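Local coordinates for protein flavodoxin (Streptococcus pneumoniae serotype 4, PDB 5LJL) that binds FMN and, as a flavodoxin, probably serves as a low-potential electron donor to a number of redox enzymes, at residues A[84-89]-A[108-113]; A[117-122]-A[140-145]. All blocks are in the same frame, centred on the assembly; numbering follows the deposited sequence.

Contact 1 of 2, residues A[84-89]-A[108-113]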
# COMPACT_ATOMS: atom_id res chain seq x y z
N LYS A 84 -9.75 11.22 0.85
CA LYS A 84 -9.09 10.06 1.43
C LYS A 84 -7.58 10.35 1.51
O LYS A 84 -7.06 11.05 0.67
CB LYS A 84 -9.30 8.80 0.58
CG LYS A 84 -10.74 8.47 0.11
CD LYS A 84 -11.63 8.14 1.24
CE LYS A 84 -13.05 7.77 0.82
NZ LYS A 84 -13.96 7.80 1.99
N ILE A 85 -6.93 9.79 2.50
CA ILE A 85 -5.46 9.81 2.69
C ILE A 85 -4.94 8.46 2.14
O ILE A 85 -5.56 7.39 2.43
CB ILE A 85 -5.09 9.91 4.19
CG1 ILE A 85 -5.75 11.10 4.90
CG2 ILE A 85 -3.55 9.93 4.44
CD1 ILE A 85 -5.83 12.32 4.09
N TYR A 86 -3.83 8.48 1.39
CA TYR A 86 -3.29 7.20 0.94
C TYR A 86 -1.79 7.08 1.27
O TYR A 86 -1.11 8.05 1.52
CB TYR A 86 -3.49 7.00 -0.58
CG TYR A 86 -2.54 7.80 -1.47
CD1 TYR A 86 -1.32 7.27 -1.89
CD2 TYR A 86 -2.93 9.03 -1.98
CE1 TYR A 86 -0.46 8.00 -2.73
CE2 TYR A 86 -2.09 9.77 -2.83
CZ TYR A 86 -0.88 9.24 -3.24
OH TYR A 86 -0.05 10.00 -4.04
N GLY A 87 -1.31 5.86 1.16
CA GLY A 87 0.10 5.58 1.10
C GLY A 87 0.37 4.30 0.35
O GLY A 87 -0.54 3.46 0.14
N VAL A 88 1.62 4.16 -0.06
CA VAL A 88 2.03 3.00 -0.87
C VAL A 88 3.36 2.46 -0.37
O VAL A 88 4.31 3.22 -0.08
CB VAL A 88 2.14 3.29 -2.40
CG1 VAL A 88 2.28 2.02 -3.23
CG2 VAL A 88 0.93 4.04 -2.86
N VAL A 89 3.41 1.14 -0.20
CA VAL A 89 4.66 0.47 0.18
C VAL A 89 4.93 -0.75 -0.70
O VAL A 89 4.01 -1.24 -1.36
CB VAL A 89 4.59 0.03 1.69
CG1 VAL A 89 4.35 1.22 2.59
CG2 VAL A 89 3.59 -1.15 1.89
N ARG A 108 1.16 7.12 -8.40
CA ARG A 108 0.60 7.98 -9.45
C ARG A 108 -0.87 7.76 -9.68
O ARG A 108 -1.63 8.73 -9.84
CB ARG A 108 1.40 7.82 -10.76
CG ARG A 108 2.81 8.33 -10.64
CD ARG A 108 2.94 9.86 -10.77
NE ARG A 108 4.36 10.25 -11.04
CZ ARG A 108 4.80 11.26 -11.83
NH1 ARG A 108 3.96 12.06 -12.49
NH2 ARG A 108 6.11 11.45 -11.97
N VAL A 109 -1.32 6.51 -9.70
CA VAL A 109 -2.73 6.24 -9.84
C VAL A 109 -3.55 6.81 -8.69
O VAL A 109 -4.65 7.39 -8.92
CB VAL A 109 -3.03 4.76 -10.22
CG1 VAL A 109 -3.01 3.87 -9.02
CG2 VAL A 109 -4.42 4.68 -10.86
N PHE A 110 -3.04 6.70 -7.45
CA PHE A 110 -3.71 7.35 -6.33
C PHE A 110 -3.81 8.92 -6.48
O PHE A 110 -4.91 9.50 -6.24
CB PHE A 110 -3.05 7.01 -5.01
CG PHE A 110 -3.59 5.75 -4.36
CD1 PHE A 110 -4.91 5.67 -3.93
CD2 PHE A 110 -2.70 4.74 -4.04
CE1 PHE A 110 -5.35 4.55 -3.26
CE2 PHE A 110 -3.13 3.62 -3.29
CZ PHE A 110 -4.47 3.53 -2.93
N VAL A 111 -2.74 9.52 -6.95
CA VAL A 111 -2.73 10.99 -7.20
C VAL A 111 -3.91 11.29 -8.17
O VAL A 111 -4.69 12.26 -7.93
CB VAL A 111 -1.47 11.49 -7.86
CG1 VAL A 111 -1.69 12.94 -8.30
CG2 VAL A 111 -0.28 11.43 -6.93
N SER A 112 -4.02 10.46 -9.20
CA SER A 112 -5.05 10.70 -10.26
C SER A 112 -6.49 10.65 -9.74
O SER A 112 -7.34 11.28 -10.35
CB SER A 112 -4.82 9.79 -11.47
OG SER A 112 -5.35 8.46 -11.34
N THR A 113 -6.78 9.93 -8.65
CA THR A 113 -8.09 9.81 -8.06
C THR A 113 -8.50 11.01 -7.20
O THR A 113 -9.68 11.13 -6.83
CB THR A 113 -8.21 8.60 -7.12
OG1 THR A 113 -7.43 8.78 -5.90
CG2 THR A 113 -7.86 7.29 -7.82
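Tyr-86 and Phe-110 meet ring over CB in both directions, a largely apolar, aromatic contact with no hydrogen bond across it, between a strand of the parallel flavodoxin sheet and the helix that follows it in the beta-alpha-beta unit 85-92, 101-113, 116-125. The strand and helix segments run almost antiparallel, at 169°, with their axes 9.3 Å apart. The two side chains slide past each other in opposite directions, so each ring lies over the other residue's first side-chain carbon. Phe-110 CB sits 3.3 Å from the centroid of the Tyr-86 ring, practically on the ring normal, and Tyr-86 CB returns the CH-pi contact at 3.9 Å from the centroid of the Phe-110 ring. The ring planes are within 13° of parallel but barely overlap. Tyr-86 CG stands between its own backbone N and carbonyl carbon (chi1 76°), which sets CG, and the ring it carries, over the helix side, where Phe-110 CB meets the ring. Two residues further along the strand, Val-88 brings CG2 to 3.9 Å from Phe-110 CD2, the two side chains crossing at a slant. At the far end of the tyrosine, OH comes to 3.2 Å from Val-111 CG2, while its hydrogen bond goes to Asp-107 OD1, one helical turn before Val-111. On the helix backbone, Phe-110 O takes a bond from Thr-113 OG1, in the carbonyl plane on a lone pair, as well as one from Thr-113 N. Phe-110 also reaches Ala-53 and Val-55 of the adjacent strand 52-56 and Leu-76 of helix 67-77, whereas Ile-85 and Val-89 point to the other face of the sheet, against helix 130-146.

Contact 2 of 2, residues A[117-122]-A[140-145]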
# COMPACT_ATOMS: atom_id res chain seq x y z
N LYS A 117 -1.57 12.00 -0.60
CA LYS A 117 -0.47 11.18 -0.06
C LYS A 117 -0.19 11.61 1.40
O LYS A 117 0.18 12.77 1.65
CB LYS A 117 0.81 11.35 -0.89
CG LYS A 117 1.98 10.55 -0.33
CD LYS A 117 3.29 10.93 -1.04
CE LYS A 117 3.33 10.35 -2.41
NZ LYS A 117 4.71 10.22 -2.97
N GLY A 118 -0.35 10.72 2.37
CA GLY A 118 -0.12 11.07 3.76
C GLY A 118 1.32 10.91 4.26
O GLY A 118 1.62 11.36 5.37
N SER A 119 2.15 10.14 3.56
CA SER A 119 3.52 9.85 3.98
C SER A 119 4.31 9.36 2.78
O SER A 119 3.73 8.78 1.84
CB SER A 119 3.50 8.79 5.13
OG SER A 119 4.70 8.62 5.77
N GLU A 120 5.63 9.59 2.80
CA GLU A 120 6.54 9.17 1.73
C GLU A 120 6.41 7.62 1.51
O GLU A 120 6.31 6.85 2.47
CB GLU A 120 7.93 9.65 2.14
CG GLU A 120 9.08 9.42 1.22
CD GLU A 120 10.41 9.97 1.80
OE1 GLU A 120 11.43 9.47 1.34
OE2 GLU A 120 10.46 10.87 2.71
N CYS A 121 6.43 7.18 0.28
CA CYS A 121 6.28 5.72 0.04
C CYS A 121 7.51 5.01 0.63
O CYS A 121 8.58 5.58 0.69
CB CYS A 121 6.12 5.45 -1.47
SG CYS A 121 7.60 5.80 -2.40
N VAL A 122 7.31 3.76 1.05
CA VAL A 122 8.38 2.95 1.65
C VAL A 122 8.67 1.79 0.71
O VAL A 122 7.81 0.94 0.55
CB VAL A 122 7.98 2.44 3.06
CG1 VAL A 122 9.16 1.67 3.70
CG2 VAL A 122 7.55 3.64 3.97
N ALA A 140 3.23 4.44 9.07
CA ALA A 140 1.94 4.23 9.71
C ALA A 140 1.63 5.32 10.73
O ALA A 140 0.52 5.84 10.79
CB ALA A 140 1.95 2.84 10.38
N GLU A 141 2.65 5.71 11.50
CA GLU A 141 2.43 6.73 12.58
C GLU A 141 2.09 8.12 11.96
O GLU A 141 1.24 8.87 12.49
CB GLU A 141 3.69 6.84 13.46
CG GLU A 141 3.91 5.61 14.32
CD GLU A 141 5.34 5.29 14.69
OE1 GLU A 141 6.21 6.16 14.59
OE2 GLU A 141 5.58 4.17 15.24
N GLU A 142 2.69 8.46 10.80
CA GLU A 142 2.38 9.71 10.11
C GLU A 142 0.95 9.67 9.54
O GLU A 142 0.22 10.62 9.67
CB GLU A 142 3.44 10.04 9.04
CG GLU A 142 3.12 11.33 8.30
CD GLU A 142 4.20 11.83 7.39
OE1 GLU A 142 5.09 11.03 7.08
OE2 GLU A 142 4.18 13.07 7.09
N LEU A 143 0.54 8.55 8.93
CA LEU A 143 -0.86 8.43 8.51
C LEU A 143 -1.88 8.56 9.62
O LEU A 143 -2.93 9.23 9.48
CB LEU A 143 -1.05 7.08 7.79
CG LEU A 143 -0.28 6.85 6.47
CD1 LEU A 143 -0.67 5.48 5.91
CD2 LEU A 143 -0.52 7.95 5.45
N ALA A 144 -1.60 7.86 10.72
CA ALA A 144 -2.41 7.99 11.94
C ALA A 144 -2.48 9.47 12.39
O ALA A 144 -3.54 9.96 12.77
CB ALA A 144 -1.90 7.08 13.05
N ALA A 145 -1.36 10.16 12.41
CA ALA A 145 -1.35 11.56 12.84
C ALA A 145 -2.36 12.45 12.02
O ALA A 145 -2.91 13.43 12.54
CB ALA A 145 0.05 12.13 12.76
O HOH W 1 6.75 11.38 4.76
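Ser-119 and Glu-142 join the irregular middle of the edge strand 116-125 to the C-terminal helix 130-146, which packs on one face of the flavodoxin sheet. Ser-119 OG donates a hydrogen bond of 2.8 Å to Glu-142 OE1, arriving from above the carboxylate, 41° out of its plane. Glu-142 CG is anti to the backbone N (chi1 179°), and the chain beyond it is extended, which carries the carboxylate alongside Gly-118 O; that oxygen lies 3.3 Å from Glu-142 CG. A water links Glu-142 OE1, to which it donates, with Glu-120 N, from which it accepts, each at 2.9 Å. Beside this polar group, Leu-143 packs CD2 directly on Gly-118 CA at 3.6 Å, in the position a side chain would take. Leu-143 also touches Ile-85, Ile-52 and Ile-54 of the sheet. Lys-146 completes the polar group, forming a salt bridge with Glu-142 OE2 and a hydrogen bond with Gly-118 O. Ser-119 N is buried here without a partner, a polar cost. With a hydroxyl and a water on OE1 and an ammonium on OE2, the carboxylate is gripped through both oxygens and is probably stabilised as the anion.

How the contacts relate
Contact 1 and contact 2 follow one another along the chain, helix 101-113 leading into strand 116-125, and their centres are 11 Å apart on opposite faces of one sheet. Strands 85-92 and 116-125 are neighbours in it, so the two contacts touch directly: Tyr-86 O lies 2.9 Å from Gly-118 N and Val-88 O lies 3.3 Å from Val-122 N, both probable hydrogen bonds. Between these points, from Ser-119 to Cys-121, the edge strand departs from regular pairing. Asp-107 of helix 101-113 ties contact 1 to segment 117-122, bonding Tyr-86 OH through OD1 and Lys-117 NZ, in a salt bridge, through OD2. In flavodoxins FMN binds at the C-terminal ends of the parallel strands; contact 1 uses the beginning of strand 85-92.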